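Local coordinates for protein Poly(A) RNA polymerase GLD2 (Rattus norvegicus, PDB 6LBK) that probably adds successive AMP units from ATP to the 3' ends of selected cytoplasmic mRNAs and single nucleotides to some microRNAs, using magnesium or manganese, at residues A[71-76]-A[172-177]; A[77-82]-A[147-152]; A[96-101]-A[206-211]. The protein carries 1 engineered substitution. One frame throughout, in Å; residues are numbered along the deposited sequence.

Contact 1: residues A[71-76]-A[172-177]; sequences KKKELC and VEFALN. Engineered in segment 172-177: Ala175 (natural residue Asp).
Lys73 NZ is gripped by several oxygens, while the chain that carries it lies against Val172 and Phe174. Its strongest bond goes to the carbonyl O of Ser108. Weak hydrogen bonds to Gln65 OE1, Ser99 OG and Asp109 O add to it. The extended chain carries the ammonium past Val172 CG1, and its methylenes make the apolar contact. Lys73 CE touches Val172 CG1 at 3.9 Å, and the two side chains cross at about a right angle. The Phe174 ring turns its edge to the helix backbone, with CZ 3.9 Å from Lys73 CA, close to the ring plane. Val172 CG1 covers part of one face, 3.8 Å above the plane of the Phe174 ring and offset toward its rim. Cys76 has SG anti to its own N (chi1 -179°), which brings the sulfur to the ring. Cys76 SG lies 3.5 Å from Phe174 CE2 and approaches the ring obliquely, 42° off the normal, as a sulfur-aromatic contact. Here helix 67-85 packs on the central sheet of the nucleotidyltransferase palm domain. The local helix and strand axes come within 10.3 Å and make an angle of 51°. With an alanine at Phe174, Cys76 SG would probably lose its aromatic partner and a gap would open between the helix and strand 172-178. The Phe165 ring of strand 162-167 also meets that of Phe174. Ala175 is engineered in place of the natural Asp. The side chain of Val172 is about 5 Å from that of Asp109, a magnesium ligand by similarity.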
loop_
_atom_site.group_PDB
_atom_site.type_symbol
_atom_site.label_atom_id
_atom_site.label_comp_id
_atom_site.label_asym_id
_atom_site.label_seq_id
_atom_site.Cartn_x
_atom_site.Cartn_y
_atom_site.Cartn_z
ATOM N N LYS A 71 8.101 14.425 8.122
ATOM C CA LYS A 71 8.198 15.874 8.084
ATOM C C LYS A 71 8.965 16.345 6.854
ATOM O O LYS A 71 8.594 17.352 6.253
ATOM C CB LYS A 71 8.839 16.391 9.365
ATOM C CG LYS A 71 7.943 16.205 10.587
ATOM C CD LYS A 71 8.629 16.648 11.874
ATOM C CE LYS A 71 7.814 16.248 13.093
ATOM N NZ LYS A 71 8.541 16.538 14.355
ATOM N N LYS A 72 10.031 15.631 6.456
ATOM C CA LYS A 72 10.749 16.018 5.233
ATOM C C LYS A 72 9.875 15.834 3.995
ATOM O O LYS A 72 9.912 16.652 3.056
ATOM C CB LYS A 72 12.054 15.237 5.091
ATOM C CG LYS A 72 13.263 15.956 5.701
ATOM C CD LYS A 72 13.163 17.506 5.604
ATOM C CE LYS A 72 13.626 18.174 4.267
ATOM N NZ LYS A 72 13.526 19.704 4.360
ATOM N N LYS A 73 9.050 14.789 3.991
ATOM C CA LYS A 73 8.118 14.613 2.882
ATOM C C LYS A 73 7.029 15.692 2.884
ATOM O O LYS A 73 6.616 16.166 1.818
ATOM C CB LYS A 73 7.526 13.200 2.922
ATOM C CG LYS A 73 8.573 12.116 2.660
ATOM C CD LYS A 73 7.928 10.767 2.638
ATOM C CE LYS A 73 8.937 9.681 2.562
ATOM N NZ LYS A 73 8.214 8.386 2.542
ATOM N N GLU A 74 6.551 16.093 4.066
ATOM C CA GLU A 74 5.513 17.107 4.118
ATOM C C GLU A 74 6.066 18.490 3.736
ATOM O O GLU A 74 5.370 19.288 3.094
ATOM C CB GLU A 74 4.877 17.117 5.510
ATOM C CG GLU A 74 4.055 18.376 5.760
ATOM C CD GLU A 74 2.821 18.430 4.885
ATOM O OE1 GLU A 74 2.263 17.348 4.613
ATOM O OE2 GLU A 74 2.424 19.541 4.461
ATOM N N LEU A 75 7.311 18.792 4.139
ATOM C CA LEU A 75 7.958 20.038 3.732
ATOM C C LEU A 75 8.150 20.071 2.228
ATOM O O LEU A 75 7.943 21.113 1.584
ATOM C CB LEU A 75 9.310 20.170 4.425
ATOM C CG LEU A 75 9.234 20.331 5.919
ATOM C CD1 LEU A 75 10.629 20.229 6.530
ATOM C CD2 LEU A 75 8.576 21.674 6.184
ATOM N N CYS A 76 8.496 18.921 1.642
ATOM C CA CYS A 76 8.598 18.863 0.191
ATOM C C CYS A 76 7.231 19.030 -0.485
ATOM O O CYS A 76 7.122 19.720 -1.509
ATOM C CB CYS A 76 9.269 17.562 -0.215
ATOM S SG CYS A 76 9.456 17.460 -1.986
ATOM N N VAL A 172 14.861 12.181 -0.971
ATOM C CA VAL A 172 13.769 11.200 -1.004
ATOM C C VAL A 172 13.182 11.129 -2.409
ATOM O O VAL A 172 13.015 12.155 -3.086
ATOM C CB VAL A 172 12.664 11.505 0.043
ATOM C CG1 VAL A 172 11.340 10.874 -0.326
ATOM C CG2 VAL A 172 13.072 11.005 1.418
ATOM N N GLU A 173 12.868 9.910 -2.842
ATOM C CA GLU A 173 12.222 9.679 -4.125
ATOM C C GLU A 173 10.712 9.855 -4.018
ATOM O O GLU A 173 10.086 9.422 -3.050
ATOM C CB GLU A 173 12.550 8.272 -4.618
ATOM C CG GLU A 173 12.188 8.004 -6.065
ATOM C CD GLU A 173 13.283 8.452 -7.030
ATOM O OE1 GLU A 173 13.002 8.531 -8.249
ATOM O OE2 GLU A 173 14.422 8.721 -6.569
ATOM N N PHE A 174 10.136 10.504 -5.022
ATOM C CA PHE A 174 8.727 10.850 -5.071
ATOM C C PHE A 174 8.142 10.436 -6.408
ATOM O O PHE A 174 8.833 10.396 -7.435
ATOM C CB PHE A 174 8.479 12.375 -4.907
ATOM C CG PHE A 174 8.538 12.859 -3.492
ATOM C CD1 PHE A 174 7.469 12.645 -2.634
ATOM C CD2 PHE A 174 9.638 13.541 -3.035
ATOM C CE1 PHE A 174 7.510 13.102 -1.325
ATOM C CE2 PHE A 174 9.691 13.998 -1.735
ATOM C CZ PHE A 174 8.621 13.773 -0.871
ATOM N N ALA A 175 6.841 10.185 -6.381
ATOM C CA ALA A 175 6.032 9.895 -7.552
ATOM C C ALA A 175 4.799 10.784 -7.494
ATOM O O ALA A 175 4.013 10.688 -6.552
ATOM C CB ALA A 175 5.639 8.415 -7.570
ATOM N N LEU A 176 4.630 11.638 -8.491
ATOM C CA LEU A 176 3.524 12.577 -8.553
ATOM C C LEU A 176 2.618 12.191 -9.708
ATOM O O LEU A 176 3.100 11.955 -10.819
ATOM C CB LEU A 176 4.051 14.012 -8.718
ATOM C CG LEU A 176 3.020 15.139 -8.726
ATOM C CD1 LEU A 176 3.642 16.381 -8.133
ATOM C CD2 LEU A 176 2.536 15.432 -10.135
ATOM N N ASN A 177 1.317 12.112 -9.446
ATOM C CA ASN A 177 0.340 11.908 -10.505
ATOM C C ASN A 177 -0.635 13.070 -10.490
ATOM O O ASN A 177 -0.642 13.885 -9.566
ATOM C CB ASN A 177 -0.394 10.565 -10.364
ATOM C CG ASN A 177 -1.341 10.535 -9.194
ATOM O OD1 ASN A 177 -2.374 11.208 -9.192
ATOM N ND2 ASN A 177 -0.999 9.737 -8.178
#

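Contact 2: residues A[77-82]-A[147-152]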
loop_
_atom_site.group_PDB
_atom_site.type_symbol
_atom_site.label_atom_id
_atom_site.label_comp_id
_atom_site.label_asym_id
_atom_site.label_seq_id
_atom_site.Cartn_x
_atom_site.Cartn_y
_atom_site.Cartn_z
ATOM N N ARG A 77 6.177 18.415 0.081
ATOM C CA ARG A 77 4.829 18.531 -0.474
ATOM C C ARG A 77 4.341 19.978 -0.464
ATOM O O ARG A 77 3.821 20.481 -1.469
ATOM C CB ARG A 77 3.845 17.670 0.321
ATOM C CG ARG A 77 2.444 17.728 -0.261
ATOM C CD ARG A 77 1.345 17.601 0.757
ATOM N NE ARG A 77 1.403 18.635 1.779
ATOM C CZ ARG A 77 0.965 19.874 1.588
ATOM N NH1 ARG A 77 0.466 20.211 0.402
ATOM N NH2 ARG A 77 1.022 20.768 2.566
ATOM N N ALA A 78 4.484 20.659 0.673
ATOM C CA ALA A 78 4.069 22.056 0.756
ATOM C C ALA A 78 4.878 22.957 -0.183
ATOM O O ALA A 78 4.301 23.821 -0.866
ATOM C CB ALA A 78 4.188 22.531 2.194
ATOM N N GLN A 79 6.209 22.761 -0.264
ATOM C CA GLN A 79 7.003 23.603 -1.170
ATOM C C GLN A 79 6.610 23.369 -2.617
ATOM O O GLN A 79 6.520 24.307 -3.407
ATOM C CB GLN A 79 8.509 23.361 -0.997
ATOM C CG GLN A 79 9.385 24.038 -2.052
ATOM C CD GLN A 79 9.371 25.584 -1.959
ATOM O OE1 GLN A 79 9.178 26.158 -0.888
ATOM N NE2 GLN A 79 9.606 26.247 -3.078
ATOM N N LEU A 80 6.368 22.126 -2.985
ATOM C CA LEU A 80 5.996 21.863 -4.360
ATOM C C LEU A 80 4.592 22.374 -4.662
ATOM O O LEU A 80 4.334 22.822 -5.775
ATOM C CB LEU A 80 6.136 20.375 -4.659
ATOM C CG LEU A 80 7.603 19.967 -4.786
ATOM C CD1 LEU A 80 7.703 18.540 -5.301
ATOM C CD2 LEU A 80 8.384 20.921 -5.705
ATOM N N GLN A 81 3.658 22.281 -3.715
ATOM C CA GLN A 81 2.341 22.843 -3.976
ATOM C C GLN A 81 2.446 24.333 -4.268
ATOM O O GLN A 81 1.925 24.830 -5.269
ATOM C CB GLN A 81 1.422 22.638 -2.791
ATOM C CG GLN A 81 0.091 23.236 -3.074
ATOM C CD GLN A 81 -0.830 23.003 -1.948
ATOM O OE1 GLN A 81 -1.222 21.857 -1.675
ATOM N NE2 GLN A 81 -1.194 24.078 -1.255
ATOM N N ARG A 82 3.123 25.054 -3.384
ATOM C CA ARG A 82 3.419 26.453 -3.623
ATOM C C ARG A 82 4.021 26.638 -5.009
ATOM O O ARG A 82 3.623 27.530 -5.770
ATOM C CB ARG A 82 4.373 26.907 -2.527
ATOM C CG ARG A 82 4.602 28.337 -2.381
ATOM C CD ARG A 82 5.352 28.461 -1.113
ATOM N NE ARG A 82 6.801 28.509 -1.277
ATOM C CZ ARG A 82 7.492 29.645 -1.357
ATOM N NH1 ARG A 82 8.812 29.602 -1.476
ATOM N NH2 ARG A 82 6.860 30.818 -1.321
ATOM N N SER A 147 15.143 22.830 -11.141
ATOM C CA SER A 147 16.329 21.983 -11.196
ATOM C C SER A 147 17.300 22.185 -10.034
ATOM O O SER A 147 18.188 21.342 -9.850
ATOM C CB SER A 147 17.055 22.228 -12.515
ATOM O OG SER A 147 17.620 23.525 -12.550
ATOM N N GLY A 148 17.159 23.256 -9.244
ATOM C CA GLY A 148 18.087 23.483 -8.144
ATOM C C GLY A 148 17.964 22.486 -7.003
ATOM O O GLY A 148 18.946 22.216 -6.301
ATOM N N TYR A 149 16.774 21.921 -6.800
ATOM C CA TYR A 149 16.589 21.002 -5.686
ATOM C C TYR A 149 15.721 19.807 -6.058
ATOM O O TYR A 149 15.270 19.077 -5.165
ATOM C CB TYR A 149 15.975 21.740 -4.497
ATOM C CG TYR A 149 14.584 22.259 -4.752
ATOM C CD1 TYR A 149 14.375 23.455 -5.414
ATOM C CD2 TYR A 149 13.476 21.544 -4.316
ATOM C CE1 TYR A 149 13.101 23.928 -5.640
ATOM C CE2 TYR A 149 12.200 22.008 -4.533
ATOM C CZ TYR A 149 12.018 23.206 -5.186
ATOM O OH TYR A 149 10.741 23.661 -5.391
ATOM N N ILE A 150 15.467 19.589 -7.342
ATOM C CA ILE A 150 14.636 18.499 -7.817
ATOM C C ILE A 150 15.445 17.753 -8.874
ATOM O O ILE A 150 15.636 18.263 -9.988
ATOM C CB ILE A 150 13.309 19.019 -8.379
ATOM C CG1 ILE A 150 12.438 19.503 -7.235
ATOM C CG2 ILE A 150 12.562 17.957 -9.136
ATOM C CD1 ILE A 150 11.052 19.806 -7.679
ATOM N N GLU A 151 15.936 16.558 -8.523
ATOM C CA GLU A 151 16.851 15.794 -9.361
ATOM C C GLU A 151 16.109 14.850 -10.284
ATOM O O GLU A 151 15.120 14.222 -9.885
ATOM C CB GLU A 151 17.842 14.976 -8.533
ATOM C CG GLU A 151 19.120 15.694 -8.182
ATOM C CD GLU A 151 20.165 14.768 -7.571
ATOM O OE1 GLU A 151 19.902 13.543 -7.473
ATOM O OE2 GLU A 151 21.253 15.263 -7.197
ATOM N N ARG A 152 16.605 14.741 -11.516
ATOM C CA ARG A 152 16.234 13.715 -12.488
ATOM C C ARG A 152 14.712 13.477 -12.592
ATOM O O ARG A 152 14.258 12.349 -12.382
ATOM C CB ARG A 152 16.955 12.416 -12.149
ATOM C CG ARG A 152 18.463 12.469 -12.287
ATOM C CD ARG A 152 19.066 11.099 -11.980
ATOM N NE ARG A 152 20.485 11.023 -12.313
ATOM C CZ ARG A 152 21.223 9.919 -12.207
ATOM N NH1 ARG A 152 20.684 8.789 -11.770
ATOM N NH2 ARG A 152 22.505 9.946 -12.539
#
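Tyr149 CG sits between its backbone N and carbonyl carbon (chi1 65°), and this torsion sends the phenol over to Gln79 and Leu80. From the helix, Leu80 CG stands anti to its carbonyl carbon (chi1 -74°), which carries CD2 toward the loop and strand. One methyl then serves two partners. Leu80 CD2 meets Ile150 CD1 tip to tip at 3.5 Å. Leu80 CD2 also lies 3.6 Å from Tyr149 OH and 4.1 Å from Tyr149 CE2, as the leucine and tyrosine run past each other in opposite directions. Gln79, the residue before Leu80, also reaches the phenol. Its chain bends at chi2, and Gln79 CG rests 3.6 Å from Tyr149 OH. The amide plane of Gln79 stands 79° from the tyrosine ring, so the two do not stack. The hydroxyl is tied to the helix by Glu83 instead: Glu83 OE1 is hydrogen-bonded to both Tyr149 OH and Gln79 NE2. This carboxylate oxygen joins the polar ends of Tyr149 and Gln79, while Leu80 and Ile150 form the buried side of the contact. The contact joins helix 67-85 to the start of strand 150-156, an outermost strand of the palm sheet. Phe165 of strand 162-167 and Phe142 of helix 128-144 touch both Leu80 and Ile150, and Leu93 of strand 91-96 also packs on Leu80.

Contact 3: residues A[96-101]-A[206-211]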
loop_
_atom_site.group_PDB
_atom_site.type_symbol
_atom_site.label_atom_id
_atom_site.label_comp_id
_atom_site.label_asym_id
_atom_site.label_seq_id
_atom_site.Cartn_x
_atom_site.Cartn_y
_atom_site.Cartn_z
ATOM N N VAL A 96 -0.180 10.969 -0.426
ATOM C CA VAL A 96 -1.013 9.775 -0.521
ATOM C C VAL A 96 -0.133 8.526 -0.385
ATOM O O VAL A 96 1.094 8.585 -0.485
ATOM C CB VAL A 96 -1.778 9.753 -1.863
ATOM C CG1 VAL A 96 -2.752 10.902 -1.935
ATOM C CG2 VAL A 96 -0.791 9.838 -3.035
ATOM N N GLY A 97 -0.768 7.379 -0.132
ATOM C CA GLY A 97 -0.041 6.120 -0.139
ATOM C C GLY A 97 0.706 5.822 1.154
ATOM O O GLY A 97 0.303 6.231 2.250
ATOM N N SER A 98 1.828 5.095 1.010
ATOM C CA SER A 98 2.600 4.649 2.170
ATOM C C SER A 98 3.029 5.795 3.079
ATOM O O SER A 98 3.148 5.605 4.298
ATOM C CB SER A 98 3.818 3.886 1.701
ATOM O OG SER A 98 3.392 2.729 0.989
ATOM N N SER A 99 3.285 6.983 2.515
ATOM C CA SER A 99 3.703 8.110 3.343
ATOM C C SER A 99 2.652 8.463 4.380
ATOM O O SER A 99 2.992 8.866 5.497
ATOM C CB SER A 99 4.022 9.308 2.463
ATOM O OG SER A 99 5.009 8.932 1.520
ATOM N N LEU A 100 1.386 8.215 4.087
ATOM C CA LEU A 100 0.344 8.629 5.006
ATOM C C LEU A 100 -0.659 7.543 5.391
ATOM O O LEU A 100 -1.369 7.731 6.382
ATOM C CB LEU A 100 -0.400 9.830 4.400
ATOM C CG LEU A 100 -0.568 11.018 5.323
ATOM C CD1 LEU A 100 0.721 11.327 6.093
ATOM C CD2 LEU A 100 -0.923 12.166 4.397
ATOM N N ASN A 101 -0.699 6.399 4.704
ATOM C CA ASN A 101 -1.699 5.370 4.997
ATOM C C ASN A 101 -1.354 4.518 6.218
ATOM O O ASN A 101 -2.045 3.532 6.467
ATOM C CB ASN A 101 -1.904 4.453 3.777
ATOM C CG ASN A 101 -0.696 3.573 3.482
ATOM O OD1 ASN A 101 0.192 3.421 4.314
ATOM N ND2 ASN A 101 -0.636 3.042 2.275
ATOM N N VAL A 206 6.475 -6.339 7.831
ATOM C CA VAL A 206 7.339 -7.497 7.600
ATOM C C VAL A 206 6.969 -8.172 6.289
ATOM O O VAL A 206 7.834 -8.662 5.559
ATOM C CB VAL A 206 7.267 -8.488 8.777
ATOM C CG1 VAL A 206 5.866 -9.156 8.863
ATOM C CG2 VAL A 206 8.348 -9.531 8.629
ATOM N N ILE A 207 5.685 -8.157 5.945
ATOM C CA ILE A 207 5.224 -8.781 4.715
ATOM C C ILE A 207 5.664 -7.981 3.483
ATOM O O ILE A 207 6.065 -8.564 2.466
ATOM C CB ILE A 207 3.705 -8.956 4.816
ATOM C CG1 ILE A 207 3.414 -10.101 5.817
ATOM C CG2 ILE A 207 3.115 -9.203 3.477
ATOM C CD1 ILE A 207 1.933 -10.379 6.068
ATOM N N LYS A 208 5.629 -6.645 3.553
ATOM C CA LYS A 208 6.181 -5.822 2.473
ATOM C C LYS A 208 7.672 -6.096 2.286
ATOM O O LYS A 208 8.140 -6.296 1.160
ATOM C CB LYS A 208 5.965 -4.336 2.772
ATOM C CG LYS A 208 4.685 -3.713 2.259
ATOM C CD LYS A 208 4.695 -2.258 2.656
ATOM C CE LYS A 208 3.522 -1.493 2.111
ATOM N NZ LYS A 208 3.869 -0.051 1.928
ATOM N N LYS A 209 8.444 -6.087 3.380
ATOM C CA LYS A 209 9.873 -6.377 3.253
ATOM C C LYS A 209 10.086 -7.771 2.683
ATOM O O LYS A 209 10.959 -7.980 1.837
ATOM C CB LYS A 209 10.596 -6.235 4.600
ATOM C CG LYS A 209 10.624 -4.807 5.187
ATOM C CD LYS A 209 11.320 -3.835 4.228
ATOM C CE LYS A 209 11.392 -2.420 4.774
ATOM N NZ LYS A 209 11.901 -1.452 3.747
ATOM N N TRP A 210 9.273 -8.730 3.119
ATOM C CA TRP A 210 9.389 -10.095 2.636
ATOM C C TRP A 210 9.161 -10.165 1.133
ATOM O O TRP A 210 9.996 -10.700 0.389
ATOM C CB TRP A 210 8.390 -10.985 3.386
ATOM C CG TRP A 210 8.269 -12.279 2.771
ATOM C CD1 TRP A 210 9.123 -13.343 2.908
ATOM C CD2 TRP A 210 7.251 -12.691 1.871
ATOM N NE1 TRP A 210 8.682 -14.403 2.155
ATOM C CE2 TRP A 210 7.533 -14.032 1.507
ATOM C CE3 TRP A 210 6.108 -12.063 1.342
ATOM C CZ2 TRP A 210 6.725 -14.749 0.637
ATOM C CZ3 TRP A 210 5.303 -12.780 0.474
ATOM C CH2 TRP A 210 5.615 -14.118 0.134
ATOM N N ALA A 211 8.025 -9.630 0.668
ATOM C CA ALA A 211 7.731 -9.644 -0.757
ATOM C C ALA A 211 8.795 -8.900 -1.561
ATOM O O ALA A 211 9.198 -9.353 -2.642
ATOM C CB ALA A 211 6.360 -9.038 -1.020
#
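No flat group lies between Ser98 and Lys208, which alone carry this contact; the indole of Trp210 is turned to other parts of the chain. Its edge meets Ile207 O of its own helix in plane. The ring also packs edge-to-face with Phe354 and meets His214, and its NE1 is hydrogen-bonded to Ser357 OG. Across the contact the meeting is of two polar ends. Lys208 NZ stands 3.0 Å from Ser98 OG and 3.9 Å from Ser98 CB. The lysine chain is extended beyond CG and spans the distance from helix to loop, for the CA atoms of Ser98 and Lys208 are 11.1 Å apart. Ser98 OG lies anti to its carbonyl carbon (chi1 -62°), which points the hydroxyl at the amine. The loop is folded by Gly97 O, which accepts from both Leu100 N at 2.9 Å and Asn101 N at 2.7 Å. Gly97 and Ser98 match the Gly-Ser motif of the polymerase beta-type nucleotidyltransferases, which precedes the metal-binding aspartates. The side chain of Ser98 is about 5 Å from that of Asp111 and about 7 Å from that of Asp109, both magnesium ligands by similarity. In relatives the serine of this motif contacts the triphosphate of the incoming nucleotide. Lys208 NZ has a clear hydrogen bond to the carbonyl O of Phe103, and this bond ties helix 200-213 to the palm loop. The amine also lies near the serine hydroxyl, and would probably lend positive potential beside the metal site.

How the contacts relate
From the N terminus, the first of the contact segments lies on helix 67-85. Its residues 71-76 pack on strand 172-178, and contact 1 closes a loop of 95 residues. Residues 77-82 follow directly and meet 147-152, so contact 2 nests inside that loop. Both contacts seat the same helix on the palm sheet, contact 2 toward the outermost strand 150-156 and contact 1 on the strand in the middle. Contact 3 starts at 96-101, inside both loops, and ends at 206-211, beyond them; it crosses each. It joins the palm to helix 200-213. Contacts 1 and 3 touch where Lys73 NZ nears Ser99 OG, whereas contacts 2 and 3 do not touch.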